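Local coordinates for protein dihydrofolate reductase (Enterococcus faecalis, PDB 4M7U) that probably catalyses the NADPH-dependent reduction of 7,8-dihydrofolate to tetrahydrofolate, a key step of folate metabolism and DNA precursor synthesis, at residues A11-E25 / Y122-F136. Numbering follows the deposited sequence.
With NAP (NADP nicotinamide-adenine-dinucleotide phosphate), chain B.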
loop_
_atom_site.group_PDB
_atom_site.type_symbol
_atom_site.label_atom_id
_atom_site.label_comp_id
_atom_site.label_asym_id
_atom_site.label_seq_id
_atom_site.Cartn_x
_atom_site.Cartn_y
_atom_site.Cartn_z
ATOM N N ALA A 11 6.961 -2.937 3.275
ATOM C CA ALA A 11 5.684 -3.491 3.694
ATOM C C ALA A 11 4.683 -3.084 2.639
ATOM O O ALA A 11 4.709 -1.942 2.175
ATOM C CB ALA A 11 5.264 -2.916 5.043
ATOM N N ALA A 12 3.805 -4.002 2.244
ATOM C CA ALA A 12 2.658 -3.612 1.426
ATOM C C ALA A 12 1.422 -3.547 2.331
ATOM O O ALA A 12 1.180 -4.454 3.142
ATOM C CB ALA A 12 2.447 -4.590 0.279
ATOM N N ILE A 13 0.658 -2.462 2.217
ATOM C CA ILE A 13 -0.550 -2.298 3.023
ATOM C C ILE A 13 -1.744 -1.932 2.147
ATOM O O ILE A 13 -1.644 -1.073 1.266
ATOM C CB ILE A 13 -0.369 -1.240 4.131
ATOM C CG1 ILE A 13 -1.613 -1.192 5.024
ATOM C CG2 ILE A 13 -0.153 0.122 3.525
ATOM C CD1 ILE A 13 -1.411 -0.403 6.296
ATOM N N TRP A 14 -2.873 -2.596 2.362
ATOM C CA TRP A 14 -4.053 -2.277 1.575
ATOM C C TRP A 14 -5.302 -2.793 2.246
ATOM O O TRP A 14 -5.229 -3.643 3.144
ATOM C CB TRP A 14 -3.938 -2.816 0.135
ATOM C CG TRP A 14 -4.166 -4.292 -0.023
ATOM C CD1 TRP A 14 -5.326 -4.913 -0.413
ATOM C CD2 TRP A 14 -3.204 -5.337 0.216
ATOM N NE1 TRP A 14 -5.139 -6.279 -0.431
ATOM C CE2 TRP A 14 -3.859 -6.561 -0.047
ATOM C CE3 TRP A 14 -1.863 -5.345 0.615
ATOM C CZ2 TRP A 14 -3.192 -7.795 0.071
ATOM C CZ3 TRP A 14 -1.210 -6.562 0.740
ATOM C CH2 TRP A 14 -1.879 -7.777 0.467
ATOM N N ALA A 15 -6.438 -2.245 1.821
ATOM C CA ALA A 15 -7.737 -2.785 2.183
ATOM C C ALA A 15 -8.395 -3.271 0.902
ATOM O O ALA A 15 -8.273 -2.631 -0.153
ATOM C CB ALA A 15 -8.598 -1.731 2.852
ATOM N N GLN A 16 -9.079 -4.407 0.988
ATOM C CA GLN A 16 -9.863 -4.918 -0.135
ATOM C C GLN A 16 -11.167 -5.531 0.368
ATOM O O GLN A 16 -11.271 -5.887 1.558
ATOM C CB GLN A 16 -9.062 -5.978 -0.899
ATOM C CG GLN A 16 -8.830 -7.246 -0.091
ATOM C CD GLN A 16 -8.153 -8.326 -0.887
ATOM O OE1 GLN A 16 -6.967 -8.222 -1.222
ATOM N NE2 GLN A 16 -8.901 -9.382 -1.202
ATOM N N ASP A 17 -12.138 -5.678 -0.544
ATOM C CA ASP A 17 -13.415 -6.330 -0.234
ATOM C C ASP A 17 -13.327 -7.831 -0.545
ATOM O O ASP A 17 -12.276 -8.310 -0.972
ATOM C CB ASP A 17 -14.596 -5.631 -0.944
ATOM C CG ASP A 17 -14.765 -6.040 -2.405
ATOM O OD1 ASP A 17 -13.890 -6.765 -2.973
ATOM O OD2 ASP A 17 -15.794 -5.610 -3.003
ATOM N N GLU A 18 -14.403 -8.581 -0.340
ATOM C CA GLU A 18 -14.307 -10.034 -0.532
ATOM C C GLU A 18 -14.157 -10.465 -2.012
ATOM O O GLU A 18 -13.885 -11.627 -2.300
ATOM C CB GLU A 18 -15.456 -10.772 0.182
ATOM C CG GLU A 18 -16.820 -10.198 -0.079
ATOM C CD GLU A 18 -17.903 -10.730 0.871
ATOM O OE1 GLU A 18 -17.567 -11.333 1.928
ATOM O OE2 GLU A 18 -19.103 -10.532 0.560
ATOM N N GLN A 19 -14.299 -9.524 -2.944
ATOM C CA GLN A 19 -14.064 -9.825 -4.354
ATOM C C GLN A 19 -12.626 -9.527 -4.753
ATOM O O GLN A 19 -12.200 -9.867 -5.855
ATOM C CB GLN A 19 -14.984 -8.983 -5.234
ATOM C CG GLN A 19 -16.451 -9.154 -4.939
ATOM C CD GLN A 19 -17.283 -8.068 -5.583
ATOM O OE1 GLN A 19 -18.182 -8.353 -6.377
ATOM N NE2 GLN A 19 -16.983 -6.805 -5.247
ATOM N N GLY A 20 -11.889 -8.862 -3.870
ATOM C CA GLY A 20 -10.565 -8.383 -4.216
ATOM C C GLY A 20 -10.585 -6.956 -4.764
ATOM O O GLY A 20 -9.559 -6.454 -5.226
ATOM N N VAL A 21 -11.738 -6.293 -4.718
ATOM C CA VAL A 21 -11.804 -4.880 -5.142
ATOM C C VAL A 21 -10.990 -3.975 -4.215
ATOM O O VAL A 21 -11.159 -4.038 -2.987
ATOM C CB VAL A 21 -13.259 -4.317 -5.166
ATOM C CG1 VAL A 21 -13.236 -2.828 -5.494
ATOM C CG2 VAL A 21 -14.142 -5.071 -6.174
ATOM N N ILE A 22 -10.134 -3.124 -4.795
ATOM C CA ILE A 22 -9.362 -2.131 -4.026
ATOM C C ILE A 22 -9.647 -0.680 -4.416
ATOM O O ILE A 22 -9.275 0.256 -3.701
ATOM C CB ILE A 22 -7.840 -2.347 -4.130
ATOM C CG1 ILE A 22 -7.381 -2.305 -5.598
ATOM C CG2 ILE A 22 -7.431 -3.639 -3.429
ATOM C CD1 ILE A 22 -5.854 -2.300 -5.773
ATOM N N GLY A 23 -10.303 -0.490 -5.551
ATOM C CA GLY A 23 -10.633 0.850 -5.993
ATOM C C GLY A 23 -11.683 0.926 -7.091
ATOM O O GLY A 23 -11.997 -0.073 -7.758
ATOM N N LYS A 24 -12.233 2.124 -7.257
ATOM C CA LYS A 24 -13.188 2.434 -8.317
ATOM C C LYS A 24 -13.008 3.884 -8.756
ATOM O O LYS A 24 -13.172 4.799 -7.934
ATOM C CB LYS A 24 -14.615 2.258 -7.810
ATOM C CG LYS A 24 -15.665 2.821 -8.765
ATOM C CD LYS A 24 -17.074 2.646 -8.230
ATOM C CE LYS A 24 -18.125 2.752 -9.356
ATOM N NZ LYS A 24 -18.171 4.083 -10.041
ATOM N N GLU A 25 -12.693 4.094 -10.038
ATOM C CA GLU A 25 -12.504 5.441 -10.596
ATOM C C GLU A 25 -11.518 6.237 -9.728
ATOM O O GLU A 25 -11.824 7.349 -9.269
ATOM C CB GLU A 25 -13.848 6.180 -10.721
ATOM C CG GLU A 25 -14.699 5.775 -11.927
ATOM C CD GLU A 25 -16.199 5.939 -11.670
ATOM O OE1 GLU A 25 -16.606 5.979 -10.485
ATOM O OE2 GLU A 25 -16.976 6.026 -12.648
ATOM N N TYR A 122 0.316 -6.161 5.079
ATOM C CA TYR A 122 -0.766 -5.772 5.972
ATOM C C TYR A 122 -2.042 -5.624 5.161
ATOM O O TYR A 122 -2.179 -4.685 4.370
ATOM C CB TYR A 122 -0.446 -4.440 6.634
ATOM C CG TYR A 122 0.765 -4.483 7.537
ATOM C CD1 TYR A 122 1.896 -3.731 7.245
ATOM C CD2 TYR A 122 0.770 -5.259 8.692
ATOM C CE1 TYR A 122 3.004 -3.749 8.075
ATOM C CE2 TYR A 122 1.883 -5.287 9.533
ATOM C CZ TYR A 122 2.992 -4.530 9.214
ATOM O OH TYR A 122 4.095 -4.552 10.038
ATOM N N ARG A 123 -2.979 -6.546 5.344
ATOM C CA ARG A 123 -4.226 -6.517 4.578
ATOM C C ARG A 123 -5.445 -6.355 5.466
ATOM O O ARG A 123 -5.623 -7.093 6.452
ATOM C CB ARG A 123 -4.388 -7.803 3.751
ATOM C CG ARG A 123 -5.690 -7.829 2.936
ATOM C CD ARG A 123 -5.752 -9.051 2.022
ATOM N NE ARG A 123 -6.164 -10.252 2.737
ATOM C CZ ARG A 123 -6.646 -11.341 2.148
ATOM N NH1 ARG A 123 -6.766 -11.382 0.823
ATOM N NH2 ARG A 123 -7.021 -12.380 2.882
ATOM N N THR A 124 -6.295 -5.393 5.116
ATOM C CA THR A 124 -7.593 -5.263 5.777
ATOM C C THR A 124 -8.635 -5.929 4.892
ATOM O O THR A 124 -8.958 -5.429 3.812
ATOM C CB THR A 124 -7.994 -3.800 5.980
ATOM O OG1 THR A 124 -7.031 -3.155 6.830
ATOM C CG2 THR A 124 -9.394 -3.714 6.618
ATOM N N MET A 125 -9.140 -7.076 5.329
ATOM C CA MET A 125 -10.137 -7.818 4.551
ATOM C C MET A 125 -11.538 -7.367 4.969
ATOM O O MET A 125 -11.947 -7.560 6.118
ATOM C CB MET A 125 -9.944 -9.331 4.756
ATOM C CG MET A 125 -10.937 -10.211 3.985
ATOM S SD MET A 125 -11.113 -9.792 2.229
ATOM C CE MET A 125 -9.861 -10.817 1.524
ATOM N N ILE A 126 -12.261 -6.743 4.046
ATOM C CA ILE A 126 -13.594 -6.234 4.348
ATOM C C ILE A 126 -14.657 -7.196 3.816
ATOM O O ILE A 126 -14.739 -7.459 2.607
ATOM C CB ILE A 126 -13.798 -4.830 3.735
ATOM C CG1 ILE A 126 -12.668 -3.884 4.186
ATOM C CG2 ILE A 126 -15.136 -4.276 4.125
ATOM C CD1 ILE A 126 -12.729 -2.486 3.535
ATOM N N HIS A 127 -15.473 -7.717 4.728
ATOM C CA HIS A 127 -16.430 -8.764 4.390
ATOM C C HIS A 127 -17.744 -8.169 3.889
ATOM O O HIS A 127 -18.760 -8.152 4.585
ATOM C CB HIS A 127 -16.640 -9.700 5.581
ATOM C CG HIS A 127 -15.357 -10.225 6.151
ATOM N ND1 HIS A 127 -14.560 -11.136 5.486
ATOM C CD2 HIS A 127 -14.735 -9.959 7.326
ATOM C CE1 HIS A 127 -13.504 -11.414 6.235
ATOM N NE2 HIS A 127 -13.581 -10.720 7.347
ATOM N N GLU A 128 -17.685 -7.666 2.664
ATOM C CA GLU A 128 -18.822 -7.062 1.997
ATOM C C GLU A 128 -18.394 -6.937 0.548
ATOM O O GLU A 128 -17.192 -6.981 0.236
ATOM C CB GLU A 128 -19.147 -5.685 2.599
ATOM C CG GLU A 128 -20.509 -5.104 2.196
ATOM C CD GLU A 128 -21.562 -6.186 2.008
ATOM O OE1 GLU A 128 -22.257 -6.517 2.991
ATOM O OE2 GLU A 128 -21.690 -6.721 0.882
ATOM N N THR A 129 -19.361 -6.806 -0.351
ATOM C CA THR A 129 -19.016 -6.622 -1.759
ATOM C C THR A 129 -19.396 -5.227 -2.229
ATOM O O THR A 129 -20.476 -4.728 -1.905
ATOM C CB THR A 129 -19.671 -7.670 -2.675
ATOM O OG1 THR A 129 -21.094 -7.560 -2.586
ATOM C CG2 THR A 129 -19.255 -9.050 -2.271
ATOM N N PHE A 130 -18.498 -4.604 -2.985
ATOM C CA PHE A 130 -18.735 -3.271 -3.539
ATOM C C PHE A 130 -18.469 -3.294 -5.045
ATOM O O PHE A 130 -17.877 -4.251 -5.574
ATOM C CB PHE A 130 -17.820 -2.235 -2.875
ATOM C CG PHE A 130 -17.936 -2.189 -1.368
ATOM C CD1 PHE A 130 -17.244 -3.093 -0.573
ATOM C CD2 PHE A 130 -18.737 -1.242 -0.752
ATOM C CE1 PHE A 130 -17.350 -3.055 0.829
ATOM C CE2 PHE A 130 -18.840 -1.188 0.642
ATOM C CZ PHE A 130 -18.143 -2.098 1.430
ATOM N N GLU A 131 -18.907 -2.248 -5.737
ATOM C CA GLU A 131 -18.650 -2.125 -7.169
ATOM C C GLU A 131 -17.336 -1.387 -7.331
ATOM O O GLU A 131 -17.129 -0.329 -6.723
ATOM C CB GLU A 131 -19.781 -1.358 -7.879
ATOM C CG GLU A 131 -21.071 -2.164 -8.037
ATOM C CD GLU A 131 -22.185 -1.417 -8.776
ATOM O OE1 GLU A 131 -21.941 -0.321 -9.347
ATOM O OE2 GLU A 131 -23.319 -1.946 -8.783
ATOM N N GLY A 132 -16.443 -1.959 -8.129
ATOM C CA GLY A 132 -15.170 -1.329 -8.408
ATOM C C GLY A 132 -14.636 -1.792 -9.746
ATOM O O GLY A 132 -15.204 -2.705 -10.364
ATOM N N ASP A 133 -13.539 -1.179 -10.190
ATOM C CA ASP A 133 -12.963 -1.505 -11.487
ATOM C C ASP A 133 -11.509 -1.954 -11.342
ATOM O O ASP A 133 -10.890 -2.378 -12.318
ATOM C CB ASP A 133 -13.049 -0.295 -12.416
ATOM C CG ASP A 133 -12.468 0.959 -11.778
ATOM O OD1 ASP A 133 -11.432 0.837 -11.097
ATOM O OD2 ASP A 133 -13.053 2.058 -11.933
ATOM N N THR A 134 -10.971 -1.861 -10.125
ATOM C CA THR A 134 -9.570 -2.208 -9.877
ATOM C C THR A 134 -9.422 -3.232 -8.752
ATOM O O THR A 134 -9.926 -3.040 -7.639
ATOM C CB THR A 134 -8.743 -0.966 -9.507
ATOM O OG1 THR A 134 -9.016 0.093 -10.437
ATOM C CG2 THR A 134 -7.248 -1.301 -9.517
ATOM N N PHE A 135 -8.701 -4.304 -9.039
ATOM C CA PHE A 135 -8.625 -5.437 -8.143
ATOM C C PHE A 135 -7.213 -5.661 -7.661
ATOM O O PHE A 135 -6.249 -5.345 -8.369
ATOM C CB PHE A 135 -9.123 -6.688 -8.872
ATOM C CG PHE A 135 -10.561 -6.595 -9.282
ATOM C CD1 PHE A 135 -10.935 -5.855 -10.393
ATOM C CD2 PHE A 135 -11.548 -7.220 -8.534
ATOM C CE1 PHE A 135 -12.270 -5.747 -10.762
ATOM C CE2 PHE A 135 -12.884 -7.120 -8.899
ATOM C CZ PHE A 135 -13.245 -6.382 -10.012
ATOM N N PHE A 136 -7.086 -6.209 -6.457
ATOM C CA PHE A 136 -5.785 -6.655 -6.012
ATOM C C PHE A 136 -5.298 -7.707 -7.000
ATOM O O PHE A 136 -6.064 -8.577 -7.407
ATOM C CB PHE A 136 -5.839 -7.223 -4.598
ATOM C CG PHE A 136 -4.491 -7.462 -4.033
ATOM C CD1 PHE A 136 -3.744 -6.402 -3.546
ATOM C CD2 PHE A 136 -3.934 -8.728 -4.059
ATOM C CE1 PHE A 136 -2.472 -6.607 -3.059
ATOM C CE2 PHE A 136 -2.673 -8.944 -3.570
ATOM C CZ PHE A 136 -1.936 -7.878 -3.071
HETATM P PA NAP B . -1.567 2.294 -10.076
HETATM O O1A NAP B . -0.765 0.997 -9.747
HETATM O O2A NAP B . -1.886 3.099 -8.831
HETATM O O5B NAP B . -0.703 3.217 -11.000
HETATM C C5B NAP B . -0.252 2.748 -12.237
HETATM C C4B NAP B . 0.769 3.671 -12.822
HETATM O O4B NAP B . 1.979 3.911 -11.972
HETATM C C3B NAP B . 1.251 3.516 -14.245
HETATM O O3B NAP B . 0.398 3.697 -15.312
HETATM C C2B NAP B . 2.524 4.275 -14.221
HETATM O O2B NAP B . 2.507 5.642 -14.414
HETATM C C1B NAP B . 3.080 3.687 -12.942
HETATM N N9A NAP B . 4.089 2.717 -12.651
HETATM C C8A NAP B . 3.851 1.527 -12.097
HETATM N N7A NAP B . 5.072 0.793 -12.134
HETATM C C5A NAP B . 6.035 1.585 -12.762
HETATM C C6A NAP B . 7.384 1.350 -13.056
HETATM N N6A NAP B . 7.988 0.096 -12.690
HETATM N N1A NAP B . 8.075 2.306 -13.672
HETATM C C2A NAP B . 7.497 3.503 -14.012
HETATM N N3A NAP B . 6.155 3.738 -13.721
HETATM C C4A NAP B . 5.464 2.769 -13.102
HETATM O O3 NAP B . -2.889 1.978 -10.884
HETATM P PN NAP B . -3.695 0.612 -10.845
HETATM O O1N NAP B . -2.873 -0.504 -11.564
HETATM O O2N NAP B . -4.022 0.168 -9.435
HETATM O O5D NAP B . -5.059 0.931 -11.583
HETATM C C5D NAP B . -5.516 2.261 -11.527
HETATM C C4D NAP B . -6.362 2.772 -12.679
HETATM O O4D NAP B . -6.622 1.892 -13.843
HETATM C C3D NAP B . -7.654 3.545 -12.414
HETATM O O3D NAP B . -7.719 4.838 -12.710
HETATM C C2D NAP B . -8.744 2.677 -12.975
HETATM O O2D NAP B . -9.978 3.198 -13.302
HETATM C C1D NAP B . -8.078 1.747 -13.969
HETATM N N1N NAP B . -8.629 0.519 -14.487
HETATM C C2N NAP B . -9.844 0.369 -15.272
HETATM C C3N NAP B . -10.226 -0.998 -15.852
HETATM C C7N NAP B . -10.999 -0.987 -17.120
HETATM O O7N NAP B . -10.712 -0.150 -17.967
HETATM N N7N NAP B . -12.275 -1.623 -17.171
HETATM C C4N NAP B . -9.550 -2.292 -15.330
HETATM C C5N NAP B . -8.454 -2.043 -14.259
HETATM C C6N NAP B . -8.131 -0.622 -13.757
HETATM P P2B NAP B . 2.571 6.173 -15.892
HETATM O O1X NAP B . 1.338 5.632 -16.688
HETATM O O2X NAP B . 2.488 7.730 -15.840
HETATM O O3X NAP B . 3.854 5.691 -16.528
HETATM O O HOH W 1 -21.991 -9.760 0.949
#
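The Trp14 indole fills a slot between Phe136 and the aliphatic part of Arg123, on one face of the central mixed sheet of the dihydrofolate reductase fold, where strands 11-17 and 122-126 run side by side, nearly parallel; a second, antiparallel pairing of 21-23 with 134-135 borders the cofactor pocket. The parallel ladder is documented by alternating bonds such as Thr124 N to Trp14 O, 2.8 Å. Phe136 makes an offset stack with the six-membered ring of Trp14, planes 9° apart, Phe136 CE1 lying 3.3 Å from Trp14 CE2; Arg123 CB makes a CH-pi contact on the opposite face. With chi1 at 67° and the chain extended beyond CG, Gln16 brings its amide to the indole rim, where Trp14 NE1 reaches a lone pair of Gln16 OE1 in both planes (2.8 Å, 175°). Thr134 O receives Ile22 N and, weakly, Gly23 N, while Gly23 O takes Asp133 N and Thr134 N: classic bulges beside NADP, whose C6N is 3.5 Å from Thr134 OG1. Beyond the paired strands, the Asp17 carboxylate ties the 17-20 turn to the crossing 128-130 chain. Its OD1 closes an Asx turn with Gln19 N and also receives Val21 N, from opposite faces of the carboxylate plane, whereas Asp17 OD2 accepts Phe130 N at 2.9 Å. Gln19 NE2 bridges the two sides, donating to Asp17 OD2 and, within its amide plane, to Phe130 O at 2.7 Å.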